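Local coordinates for protein dihydroorotase (Agrobacterium tumefaciens, PDB 2OGJ) that hydrolyses the acetyl ester of acetyl-(R)-mandelate in vitro, as a zinc-dependent deacetylase of the amidohydrolase superfamily, at residues 126-131 with 333-338; 193-198 with 225-230; 277-282 with 312-317. All blocks are in the same frame, centred on the assembly; numbering follows the deposited sequence.

Contact 1: 126-131 with 333-338; sequences RERIKA and IRLDME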
ATOM      1  N   ARG A 126     -24.962  31.697  17.110  1.00 47.01           N
ATOM      2  CA  ARG A 126     -25.712  32.893  16.742  1.00 47.87           C
ATOM      3  C   ARG A 126     -25.326  33.407  15.364  1.00 46.32           C
ATOM      4  O   ARG A 126     -26.085  34.156  14.754  1.00 47.18           O
ATOM      5  CB  ARG A 126     -25.614  34.029  17.797  1.00 49.77           C
ATOM      6  CG  ARG A 126     -24.294  34.306  18.507  1.00 51.63           C
ATOM      7  CD  ARG A 126     -24.414  35.680  19.186  1.00 57.56           C
ATOM      8  NE  ARG A 126     -23.497  35.993  20.294  1.00 60.28           N
ATOM      9  CZ  ARG A 126     -22.228  35.595  20.382  1.00 64.37           C
ATOM     10  NH1 ARG A 126     -21.674  34.833  19.434  1.00 65.95           N
ATOM     11  NH2 ARG A 126     -21.493  35.992  21.414  1.00 64.62           N
ATOM     12  N   GLU A 127     -24.167  32.982  14.863  1.00 44.58           N
ATOM     13  CA  GLU A 127     -23.710  33.399  13.541  1.00 42.64           C
ATOM     14  C   GLU A 127     -24.251  32.479  12.459  1.00 41.86           C
ATOM     15  O   GLU A 127     -24.828  31.436  12.750  1.00 41.97           O
ATOM     16  CB  GLU A 127     -22.185  33.390  13.470  1.00 41.52           C
ATOM     17  CG  GLU A 127     -21.533  34.209  14.569  1.00 41.97           C
ATOM     18  CD  GLU A 127     -21.214  33.391  15.813  1.00 41.16           C
ATOM     19  OE1 GLU A 127     -21.885  32.352  16.047  1.00 41.06           O
ATOM     20  OE2 GLU A 127     -20.301  33.800  16.565  1.00 38.04           O
ATOM     21  N   ARG A 128     -24.075  32.879  11.206  1.00 41.50           N
ATOM     22  CA  ARG A 128     -24.520  32.057  10.098  1.00 41.95           C
ATOM     23  C   ARG A 128     -23.343  31.128   9.876  1.00 42.16           C
ATOM     24  O   ARG A 128     -22.208  31.579   9.677  1.00 41.84           O
ATOM     25  CB  ARG A 128     -24.752  32.893   8.841  1.00 42.03           C
ATOM     26  CG  ARG A 128     -25.266  32.100   7.646  1.00 42.57           C
ATOM     27  CD  ARG A 128     -25.219  32.944   6.390  1.00 45.00           C
ATOM     28  NE  ARG A 128     -25.709  34.291   6.670  1.00 49.10           N
ATOM     29  CZ  ARG A 128     -26.988  34.646   6.665  1.00 50.32           C
ATOM     30  NH1 ARG A 128     -27.931  33.753   6.378  1.00 53.65           N
ATOM     31  NH2 ARG A 128     -27.322  35.891   6.973  1.00 49.29           N
ATOM     32  N   ILE A 129     -23.600  29.831   9.925  1.00 41.37           N
ATOM     33  CA  ILE A 129     -22.537  28.875   9.734  1.00 40.89           C
ATOM     34  C   ILE A 129     -22.830  27.888   8.607  1.00 40.42           C
ATOM     35  O   ILE A 129     -23.805  27.121   8.628  1.00 38.42           O
ATOM     36  CB  ILE A 129     -22.245  28.186  11.065  1.00 40.35           C
ATOM     37  CG1 ILE A 129     -21.746  29.246  12.050  1.00 39.47           C
ATOM     38  CG2 ILE A 129     -21.235  27.072  10.883  1.00 40.27           C
ATOM     39  CD1 ILE A 129     -21.606  28.761  13.433  1.00 41.44           C
ATOM     40  N   LYS A 130     -21.983  27.980   7.588  1.00 40.14           N
ATOM     41  CA  LYS A 130     -22.071  27.134   6.414  1.00 39.59           C
ATOM     42  C   LYS A 130     -20.794  26.307   6.437  1.00 37.84           C
ATOM     43  O   LYS A 130     -19.876  26.594   7.197  1.00 35.40           O
ATOM     44  CB  LYS A 130     -22.109  27.984   5.141  1.00 40.37           C
ATOM     45  CG  LYS A 130     -22.900  29.284   5.258  1.00 41.55           C
ATOM     46  CD  LYS A 130     -24.337  29.189   4.776  1.00 39.85           C
ATOM     47  CE  LYS A 130     -25.198  28.396   5.723  1.00 40.22           C
ATOM     48  NZ  LYS A 130     -26.650  28.515   5.376  1.00 39.56           N
ATOM     49  N   ALA A 131     -20.727  25.297   5.587  1.00 38.32           N
ATOM     50  CA  ALA A 131     -19.558  24.449   5.549  1.00 37.63           C
ATOM     51  C   ALA A 131     -19.265  23.842   4.188  1.00 37.94           C
ATOM     52  O   ALA A 131     -20.166  23.566   3.391  1.00 37.08           O
ATOM     53  CB  ALA A 131     -19.713  23.329   6.577  1.00 37.27           C
ATOM     54  N   ILE A 333     -20.876  31.396  -1.441  1.00 39.88           N
ATOM     55  CA  ILE A 333     -21.796  30.575  -0.674  1.00 41.23           C
ATOM     56  C   ILE A 333     -23.253  30.857  -0.978  1.00 42.57           C
ATOM     57  O   ILE A 333     -24.155  30.327  -0.328  1.00 43.35           O
ATOM     58  CB  ILE A 333     -21.521  30.690   0.852  1.00 39.41           C
ATOM     59  CG1 ILE A 333     -21.466  32.147   1.278  1.00 37.99           C
ATOM     60  CG2 ILE A 333     -20.207  30.001   1.190  1.00 38.56           C
ATOM     61  CD1 ILE A 333     -21.302  32.326   2.752  1.00 35.87           C
ATOM     62  N   ARG A 334     -23.479  31.674  -1.996  1.00 45.41           N
ATOM     63  CA  ARG A 334     -24.822  32.022  -2.415  1.00 47.36           C
ATOM     64  C   ARG A 334     -25.587  32.728  -1.307  1.00 47.74           C
ATOM     65  O   ARG A 334     -26.770  32.463  -1.086  1.00 47.74           O
ATOM     66  CB  ARG A 334     -25.572  30.763  -2.883  1.00 50.68           C
ATOM     67  CG  ARG A 334     -25.028  30.186  -4.197  1.00 55.37           C
ATOM     68  CD  ARG A 334     -25.486  28.751  -4.457  1.00 60.87           C
ATOM     69  NE  ARG A 334     -24.687  28.099  -5.504  1.00 65.19           N
ATOM     70  CZ  ARG A 334     -24.655  26.783  -5.725  1.00 65.91           C
ATOM     71  NH1 ARG A 334     -25.380  25.947  -4.976  1.00 65.21           N
ATOM     72  NH2 ARG A 334     -23.885  26.297  -6.694  1.00 64.98           N
ATOM     73  N   LEU A 335     -24.900  33.622  -0.608  1.00 48.24           N
ATOM     74  CA  LEU A 335     -25.515  34.406   0.456  1.00 49.97           C
ATOM     75  C   LEU A 335     -25.954  35.715  -0.173  1.00 52.10           C
ATOM     76  O   LEU A 335     -25.121  36.466  -0.692  1.00 52.96           O
ATOM     77  CB  LEU A 335     -24.512  34.694   1.573  1.00 46.94           C
ATOM     78  CG  LEU A 335     -25.027  35.593   2.700  1.00 44.98           C
ATOM     79  CD1 LEU A 335     -26.329  35.008   3.257  1.00 41.37           C
ATOM     80  CD2 LEU A 335     -23.953  35.724   3.795  1.00 39.81           C
ATOM     81  N   ASP A 336     -27.254  35.997  -0.140  1.00 54.88           N
ATOM     82  CA  ASP A 336     -27.744  37.231  -0.742  1.00 56.26           C
ATOM     83  C   ASP A 336     -27.282  38.434   0.042  1.00 56.12           C
ATOM     84  O   ASP A 336     -27.507  38.505   1.247  1.00 55.73           O
ATOM     85  CB  ASP A 336     -29.258  37.251  -0.804  1.00 59.12           C
ATOM     86  CG  ASP A 336     -29.786  38.624  -1.150  1.00 62.46           C
ATOM     87  OD1 ASP A 336     -29.333  39.175  -2.173  1.00 63.50           O
ATOM     88  OD2 ASP A 336     -30.638  39.156  -0.403  1.00 64.52           O
HETATM   89  N   MSE A 337     -26.661  39.393  -0.635  1.00 56.10           N
HETATM   90  CA  MSE A 337     -26.163  40.579   0.055  1.00 58.04           C
HETATM   91  C   MSE A 337     -26.589  41.890  -0.622  1.00 59.52           C
HETATM   92  O   MSE A 337     -25.888  42.899  -0.570  1.00 59.67           O
HETATM   93  CB  MSE A 337     -24.634  40.482   0.172  1.00 57.21           C
HETATM   94  CG  MSE A 337     -24.034  41.429   1.174  1.00 56.81           C
HETATM   95 SE   MSE A 337     -22.494  40.819   1.804  1.00 77.05          SE
HETATM   96  CE  MSE A 337     -23.072  39.797   3.054  1.00 55.58           C
ATOM     97  N   GLU A 338     -27.759  41.868  -1.246  1.00 61.72           N
ATOM     98  CA  GLU A 338     -28.268  43.042  -1.928  1.00 62.86           C
ATOM     99  C   GLU A 338     -29.279  43.770  -1.064  1.00 61.77           C
ATOM    100  O   GLU A 338     -29.824  43.201  -0.118  1.00 60.73           O
ATOM    101  CB  GLU A 338     -28.924  42.647  -3.256  1.00 66.07           C
ATOM    102  CG  GLU A 338     -27.966  42.049  -4.280  1.00 72.35           C
ATOM    103  CD  GLU A 338     -26.746  42.932  -4.547  1.00 76.86           C
ATOM    104  OE1 GLU A 338     -25.913  42.540  -5.393  1.00 80.05           O
ATOM    105  OE2 GLU A 338     -26.605  44.011  -3.918  1.00 78.39           O
TER

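Contact 2: 193-198 with 225-230; sequences LGKKIA and PGDVVT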
ATOM      1  N   LEU A 193     -11.615  13.802  -9.148  1.00 44.05           N
ATOM      2  CA  LEU A 193     -12.768  13.147  -8.543  1.00 45.23           C
ATOM      3  C   LEU A 193     -13.621  14.190  -7.848  1.00 44.44           C
ATOM      4  O   LEU A 193     -14.859  14.189  -7.952  1.00 42.48           O
ATOM      5  CB  LEU A 193     -12.301  12.113  -7.522  1.00 48.76           C
ATOM      6  CG  LEU A 193     -12.051  10.702  -8.043  1.00 50.93           C
ATOM      7  CD1 LEU A 193     -11.133   9.952  -7.093  1.00 51.76           C
ATOM      8  CD2 LEU A 193     -13.392   9.997  -8.183  1.00 51.79           C
ATOM      9  N   GLY A 194     -12.937  15.073  -7.121  1.00 42.94           N
ATOM     10  CA  GLY A 194     -13.624  16.133  -6.418  1.00 43.08           C
ATOM     11  C   GLY A 194     -14.470  16.926  -7.388  1.00 42.58           C
ATOM     12  O   GLY A 194     -15.659  17.154  -7.148  1.00 43.23           O
ATOM     13  N   LYS A 195     -13.862  17.340  -8.496  1.00 41.94           N
ATOM     14  CA  LYS A 195     -14.560  18.123  -9.504  1.00 41.83           C
ATOM     15  C   LYS A 195     -15.787  17.387 -10.061  1.00 41.97           C
ATOM     16  O   LYS A 195     -16.832  17.990 -10.327  1.00 39.14           O
ATOM     17  CB  LYS A 195     -13.584  18.485 -10.624  1.00 41.37           C
ATOM     18  CG  LYS A 195     -14.172  19.422 -11.656  1.00 41.77           C
ATOM     19  CD  LYS A 195     -14.595  20.723 -11.008  1.00 42.69           C
ATOM     20  CE  LYS A 195     -15.371  21.574 -11.979  1.00 44.14           C
ATOM     21  NZ  LYS A 195     -15.783  22.860 -11.368  1.00 46.46           N
ATOM     22  N   LYS A 196     -15.653  16.075 -10.223  1.00 43.81           N
ATOM     23  CA  LYS A 196     -16.740  15.254 -10.740  1.00 45.04           C
ATOM     24  C   LYS A 196     -17.960  15.323  -9.818  1.00 44.83           C
ATOM     25  O   LYS A 196     -19.079  15.626 -10.278  1.00 42.98           O
ATOM     26  CB  LYS A 196     -16.278  13.800 -10.885  1.00 46.53           C
ATOM     27  CG  LYS A 196     -17.312  12.862 -11.493  1.00 48.67           C
ATOM     28  CD  LYS A 196     -17.525  13.149 -12.968  1.00 51.44           C
ATOM     29  CE  LYS A 196     -18.545  12.203 -13.589  1.00 50.71           C
ATOM     30  NZ  LYS A 196     -18.650  12.502 -15.037  1.00 49.40           N
ATOM     31  N   ILE A 197     -17.737  15.052  -8.527  1.00 44.55           N
ATOM     32  CA  ILE A 197     -18.802  15.072  -7.515  1.00 44.55           C
ATOM     33  C   ILE A 197     -19.390  16.471  -7.360  1.00 44.89           C
ATOM     34  O   ILE A 197     -20.608  16.627  -7.284  1.00 44.47           O
ATOM     35  CB  ILE A 197     -18.286  14.558  -6.147  1.00 44.33           C
ATOM     36  CG1 ILE A 197     -17.882  13.075  -6.271  1.00 43.68           C
ATOM     37  CG2 ILE A 197     -19.363  14.727  -5.083  1.00 44.39           C
ATOM     38  CD1 ILE A 197     -16.941  12.555  -5.175  1.00 39.59           C
ATOM     39  N   ALA A 198     -18.524  17.486  -7.338  1.00 46.39           N
ATOM     40  CA  ALA A 198     -18.969  18.878  -7.236  1.00 47.54           C
ATOM     41  C   ALA A 198     -19.904  19.211  -8.411  1.00 48.72           C
ATOM     42  O   ALA A 198     -20.954  19.824  -8.224  1.00 48.68           O
ATOM     43  CB  ALA A 198     -17.753  19.820  -7.217  1.00 46.25           C
ATOM     44  N   PRO A 225     -15.207  28.227 -13.334  1.00 54.52           N
ATOM     45  CA  PRO A 225     -15.977  29.329 -12.756  1.00 53.58           C
ATOM     46  C   PRO A 225     -16.657  29.026 -11.424  1.00 53.93           C
ATOM     47  O   PRO A 225     -17.371  28.019 -11.293  1.00 52.69           O
ATOM     48  CB  PRO A 225     -16.986  29.637 -13.852  1.00 53.14           C
ATOM     49  CG  PRO A 225     -16.185  29.467 -15.062  1.00 53.98           C
ATOM     50  CD  PRO A 225     -15.430  28.169 -14.791  1.00 54.71           C
ATOM     51  N   GLY A 226     -16.439  29.909 -10.444  1.00 53.25           N
ATOM     52  CA  GLY A 226     -17.043  29.742  -9.130  1.00 51.66           C
ATOM     53  C   GLY A 226     -16.187  28.961  -8.147  1.00 50.60           C
ATOM     54  O   GLY A 226     -16.314  29.123  -6.928  1.00 50.46           O
ATOM     55  N   ASP A 227     -15.319  28.102  -8.673  1.00 48.86           N
ATOM     56  CA  ASP A 227     -14.431  27.317  -7.827  1.00 47.29           C
ATOM     57  C   ASP A 227     -13.504  28.260  -7.075  1.00 45.97           C
ATOM     58  O   ASP A 227     -13.259  29.397  -7.496  1.00 45.89           O
ATOM     59  CB  ASP A 227     -13.605  26.328  -8.653  1.00 47.37           C
ATOM     60  CG  ASP A 227     -14.364  25.060  -8.988  1.00 48.71           C
ATOM     61  OD1 ASP A 227     -13.764  24.205  -9.666  1.00 51.13           O
ATOM     62  OD2 ASP A 227     -15.539  24.906  -8.577  1.00 48.88           O
ATOM     63  N   VAL A 228     -12.953  27.769  -5.979  1.00 43.32           N
ATOM     64  CA  VAL A 228     -12.093  28.594  -5.157  1.00 41.17           C
ATOM     65  C   VAL A 228     -10.753  27.927  -4.864  1.00 39.68           C
ATOM     66  O   VAL A 228     -10.695  26.730  -4.594  1.00 38.15           O
ATOM     67  CB  VAL A 228     -12.817  28.907  -3.796  1.00 42.06           C
ATOM     68  CG1 VAL A 228     -11.971  29.840  -2.931  1.00 42.90           C
ATOM     69  CG2 VAL A 228     -14.209  29.500  -4.060  1.00 37.66           C
ATOM     70  N   VAL A 229      -9.675  28.704  -4.928  1.00 39.52           N
ATOM     71  CA  VAL A 229      -8.349  28.193  -4.607  1.00 40.26           C
ATOM     72  C   VAL A 229      -7.952  28.955  -3.349  1.00 41.49           C
ATOM     73  O   VAL A 229      -7.767  30.175  -3.370  1.00 43.23           O
ATOM     74  CB  VAL A 229      -7.305  28.497  -5.710  1.00 39.08           C
ATOM     75  CG1 VAL A 229      -5.906  28.240  -5.184  1.00 34.97           C
ATOM     76  CG2 VAL A 229      -7.605  27.691  -6.966  1.00 38.01           C
ATOM     77  N   THR A 230      -7.841  28.241  -2.237  1.00 41.53           N
ATOM     78  CA  THR A 230      -7.449  28.873  -0.993  1.00 40.72           C
ATOM     79  C   THR A 230      -5.935  28.700  -0.866  1.00 39.73           C
ATOM     80  O   THR A 230      -5.376  27.721  -1.360  1.00 37.02           O
ATOM     81  CB  THR A 230      -8.210  28.257   0.215  1.00 39.02           C
ATOM     82  OG1 THR A 230      -7.941  29.035   1.387  1.00 36.44           O
ATOM     83  CG2 THR A 230      -7.799  26.802   0.441  1.00 37.30           C
TER

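Contact 3: 277-282 with 312-317; sequences AAIARG and LSVDMP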
ATOM      1  N   ALA A 277       3.820  41.593  -4.635  1.00 61.23           N
ATOM      2  CA  ALA A 277       4.084  41.418  -6.048  1.00 57.70           C
ATOM      3  C   ALA A 277       2.801  41.159  -6.846  1.00 56.98           C
ATOM      4  O   ALA A 277       2.628  41.666  -7.955  1.00 54.64           O
ATOM      5  CB  ALA A 277       5.060  40.281  -6.237  1.00 57.62           C
ATOM      6  N   ALA A 278       1.896  40.372  -6.281  1.00 61.23           N
ATOM      7  CA  ALA A 278       0.655  40.061  -6.959  1.00 57.70           C
ATOM      8  C   ALA A 278      -0.189  41.307  -7.180  1.00 56.98           C
ATOM      9  O   ALA A 278      -0.646  41.578  -8.295  1.00 54.64           O
ATOM     10  CB  ALA A 278      -0.128  39.035  -6.159  1.00 57.62           C
ATOM     11  N   ILE A 279      -0.391  42.068  -6.108  1.00 57.10           N
ATOM     12  CA  ILE A 279      -1.206  43.276  -6.174  1.00 56.65           C
ATOM     13  C   ILE A 279      -0.599  44.370  -7.054  1.00 55.62           C
ATOM     14  O   ILE A 279      -1.327  45.107  -7.728  1.00 54.37           O
ATOM     15  CB  ILE A 279      -1.504  43.804  -4.748  1.00 56.00           C
ATOM     16  CG1 ILE A 279      -2.349  42.768  -4.002  1.00 54.67           C
ATOM     17  CG2 ILE A 279      -2.263  45.130  -4.803  1.00 55.31           C
ATOM     18  CD1 ILE A 279      -2.405  42.954  -2.486  1.00 61.17           C
ATOM     19  N   ALA A 280       0.724  44.472  -7.063  1.00 54.44           N
ATOM     20  CA  ALA A 280       1.378  45.472  -7.911  1.00 54.30           C
ATOM     21  C   ALA A 280       1.156  45.151  -9.399  1.00 54.16           C
ATOM     22  O   ALA A 280       1.200  46.038 -10.249  1.00 53.67           O
ATOM     23  CB  ALA A 280       2.872  45.529  -7.607  1.00 54.07           C
ATOM     24  N   ARG A 281       0.920  43.875  -9.703  1.00 54.68           N
ATOM     25  CA  ARG A 281       0.679  43.450 -11.080  1.00 54.73           C
ATOM     26  C   ARG A 281      -0.812  43.361 -11.374  1.00 54.33           C
ATOM     27  O   ARG A 281      -1.214  42.772 -12.386  1.00 54.94           O
ATOM     28  CB  ARG A 281       1.315  42.084 -11.360  1.00 57.34           C
ATOM     29  CG  ARG A 281       2.843  42.046 -11.332  1.00 59.28           C
ATOM     30  CD  ARG A 281       3.340  41.210 -12.511  1.00 62.55           C
ATOM     31  NE  ARG A 281       4.211  40.096 -12.135  1.00 64.79           N
ATOM     32  CZ  ARG A 281       4.361  38.998 -12.876  1.00 67.09           C
ATOM     33  NH1 ARG A 281       3.695  38.874 -14.021  1.00 67.37           N
ATOM     34  NH2 ARG A 281       5.175  38.025 -12.479  1.00 66.57           N
ATOM     35  N   GLY A 282      -1.623  43.930 -10.486  1.00 53.18           N
ATOM     36  CA  GLY A 282      -3.062  43.922 -10.677  1.00 52.53           C
ATOM     37  C   GLY A 282      -3.800  42.670 -10.227  1.00 53.69           C
ATOM     38  O   GLY A 282      -5.019  42.588 -10.406  1.00 53.51           O
ATOM     39  N   LEU A 312      -4.368  45.292   3.191  1.00 46.34           N
ATOM     40  CA  LEU A 312      -4.433  46.741   3.037  1.00 47.13           C
ATOM     41  C   LEU A 312      -3.026  47.323   3.044  1.00 47.82           C
ATOM     42  O   LEU A 312      -2.774  48.337   2.409  1.00 48.77           O
ATOM     43  CB  LEU A 312      -5.226  47.380   4.185  1.00 46.72           C
ATOM     44  CG  LEU A 312      -5.525  48.868   4.011  1.00 45.48           C
ATOM     45  CD1 LEU A 312      -6.637  49.016   2.991  1.00 46.48           C
ATOM     46  CD2 LEU A 312      -5.959  49.476   5.323  1.00 45.07           C
ATOM     47  N   SER A 313      -2.123  46.676   3.778  1.00 48.63           N
ATOM     48  CA  SER A 313      -0.746  47.132   3.895  1.00 49.94           C
ATOM     49  C   SER A 313       0.077  46.856   2.647  1.00 50.81           C
ATOM     50  O   SER A 313       1.088  47.511   2.423  1.00 52.61           O
ATOM     51  CB  SER A 313      -0.070  46.476   5.101  1.00 50.64           C
ATOM     52  OG  SER A 313       0.362  45.163   4.794  1.00 52.90           O
ATOM     53  N   VAL A 314      -0.321  45.877   1.844  1.00 51.44           N
ATOM     54  CA  VAL A 314       0.428  45.602   0.623  1.00 51.87           C
ATOM     55  C   VAL A 314      -0.319  46.140  -0.582  1.00 52.48           C
ATOM     56  O   VAL A 314      -0.314  45.560  -1.668  1.00 51.45           O
ATOM     57  CB  VAL A 314       0.743  44.101   0.435  1.00 52.62           C
ATOM     58  CG1 VAL A 314       1.846  43.678   1.409  1.00 49.79           C
ATOM     59  CG2 VAL A 314      -0.510  43.273   0.632  1.00 52.01           C
ATOM     60  N   ASP A 315      -0.985  47.262  -0.342  1.00 53.65           N
ATOM     61  CA  ASP A 315      -1.701  48.004  -1.355  1.00 54.96           C
ATOM     62  C   ASP A 315      -2.977  47.475  -1.978  1.00 53.92           C
ATOM     63  O   ASP A 315      -3.151  47.548  -3.191  1.00 55.57           O
ATOM     64  CB  ASP A 315      -0.729  48.374  -2.471  1.00 59.72           C
ATOM     65  CG  ASP A 315      -0.762  49.845  -2.799  1.00 63.43           C
ATOM     66  OD1 ASP A 315      -0.537  50.658  -1.877  1.00 65.98           O
ATOM     67  OD2 ASP A 315      -1.008  50.189  -3.974  1.00 67.24           O
HETATM   68  N   MSE A 316      -3.876  46.947  -1.171  1.00 51.98           N
HETATM   69  CA  MSE A 316      -5.141  46.496  -1.714  1.00 49.36           C
HETATM   70  C   MSE A 316      -6.031  47.659  -1.311  1.00 50.38           C
HETATM   71  O   MSE A 316      -6.205  47.936  -0.125  1.00 50.94           O
HETATM   72  CB  MSE A 316      -5.594  45.201  -1.035  1.00 49.97           C
HETATM   73  CG  MSE A 316      -6.647  44.400  -1.799  1.00 50.10           C
HETATM   74 SE   MSE A 316      -6.996  42.754  -1.103  1.00 65.50          SE
HETATM   75  CE  MSE A 316      -8.631  42.500  -1.765  1.00 44.43           C
ATOM     76  N   PRO A 317      -6.574  48.387  -2.286  1.00 49.47           N
ATOM     77  CA  PRO A 317      -7.435  49.509  -1.909  1.00 49.08           C
ATOM     78  C   PRO A 317      -8.484  49.134  -0.853  1.00 50.22           C
ATOM     79  O   PRO A 317      -9.040  48.034  -0.867  1.00 50.62           O
ATOM     80  CB  PRO A 317      -8.059  49.923  -3.237  1.00 48.81           C
ATOM     81  CG  PRO A 317      -7.955  48.671  -4.088  1.00 49.27           C
ATOM     82  CD  PRO A 317      -6.610  48.141  -3.734  1.00 48.22           C
TER

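Contact 1: 126-131 with 333-338
R128 opens strand 128-132 and reaches across to L335, which lies in the loop after helix 327-332. The methyl CD1 of L335 sits over the centre of one face of the R128 guanidinium, 3.4 Å above its plane, with R128 CZ 3.5 Å from L335 CD1. The other methyl is placed further back along the arginine, L335 CD2 being 3.7 Å from R128 NE and also near R128 CD. The aliphatic part of R128 runs out with CG trans to its backbone N (chi1 -178°). A bend at chi3 (-43°) then turns the flat group so that it offers a face to the leucine. Its N-H groups have other partners: NE bonds to T102 OG1 and NH2 forms a salt bridge with D348, two links that should hold the plane.

Two residues on, K130 starts out toward the same loop but meets it with its hydrocarbon part, K130 CG being 4.3 Å from I333 CD1. Its chain then folds away, and NZ donates to the carbonyl O of E169. I333 is buried, packed also against T102, V104 and V172 from the two strands that flank 128-132, and its side chain lies about 10 Å from that of the zinc ligand H77. R334, with positive phi, is the C-prime residue of a Schellman motif that ends helix 327-332, and this turn brings both I333 and L335 to face the strand. I129 and A131 pack outward on helix 114-122 while R128 and K130 face inward, the in-and-out alternation of a TIM-barrel strand, here near its N-terminal end.

Contact 2: 193-198 with 225-230
A single salt bridge, K195 to D227, ties helix 189-201 to the residue that leads into strand 228-230 of the TIM barrel. The helix belongs to the outer layer of the barrel, whereas D227 stands where the parallel strand begins, so the bond runs from the helical coat to the N-terminal rim of the strands. The backbones stay well apart, 9.3 Å between K195 CA and D227 CA, and the lysine spans the gap. Its CG points away from the backbone N (chi1 -174°), but a bend at chi2 (60°) swings the rest of an otherwise extended chain over to the acid. The K195 side chain also touches I222 of helix 216-222, the helix that lies between the two segments in sequence.

D227 is buried and its carboxylate is well supplied with donors. OD2 accepts from the backbone N of M205, next to strand 206-209, and OD1 takes the backbone N of G224 besides the lysine. These backbone bonds probably help to fix the rotation of the carboxylate, and the ammonium would help to keep the acid ionised. Further along the same strand, T230 bonds to the zinc ligand H77, but the salt bridge itself lies away from the metal site. The neighbouring lysine, K196, leaves the helix in another direction and forms salt bridges with D217 and D244 of the second subunit. Between K195 and D227 the ammonium favours one oxygen: K195 NZ is 3.0 Å from D227 OD1, on its syn side and 32° out of the carboxylate plane, and 3.5 Å from D227 OD2.

Contact 3: 277-282 with 312-317
I279 packs its side chain on the backbone carbonyls of V314 and D315, the V314 methyl CG2 and M316 CB, all in the turn that follows helix 304-313. The two branches of the isoleucine divide the work. CD1, at the end of the longer branch, touches V314 CG2 at 3.7 Å and approaches the base of the selenomethionine, with M316 CB 4.2 Å from I279 CD1. The shorter branch, CG2, is directed at the carbonyl O of D315 and lies near the CB of that residue. V314 O lies near both branches, 3.7 Å from I279 CB and 3.4 Å from I279 CD1. Because the longer branch lies opposite the carbonyl carbon (chi1 -64°) and is extended at chi2, CD1 is carried across V314 at about a right angle to it.

Both segments hold the C-terminal end of a helix from the outer layer of the TIM barrel, 272-280 and 304-313, so the contact joins two helix ends well away from the metal site. The first helix closes in a Schellman motif: G282, with positive phi, is its C-prime residue, and G282 N donates to I279 O at 3.0 Å. The second chain turns at D315, also of positive phi, which lets its carbonyl and that of V314 present themselves to I279 before P317 takes the N-cap position of helix 318-323. V314 continues the apolar surface along the first helix, against F272, A275 and the chain of E276. L311, near the end of the second helix, touches both I279 and M316, while L284 adds to the packing on I279 and P285 to that on M316.

How the contacts relate
All three contacts bind parts of one TIM barrel, but at different depths. Contact 1 lies nearest the middle, its centre about 11 Å from the centre of the chain, and works on the inner side of the strands; contact 2 runs from the helical coat to a strand, and contact 3 joins two helix ends at the periphery, opposite contact 1 across the centre. Their chemistry follows: an arginine face and a lysine stem against aliphatic side chains, one ion pair, and an isoleucine packed on apolar side chains and backbone carbonyls, which is the most buried. Contacts 2 and 3 occur in series along the chain, both within the loop closed by contact 1, and no two of the three touch.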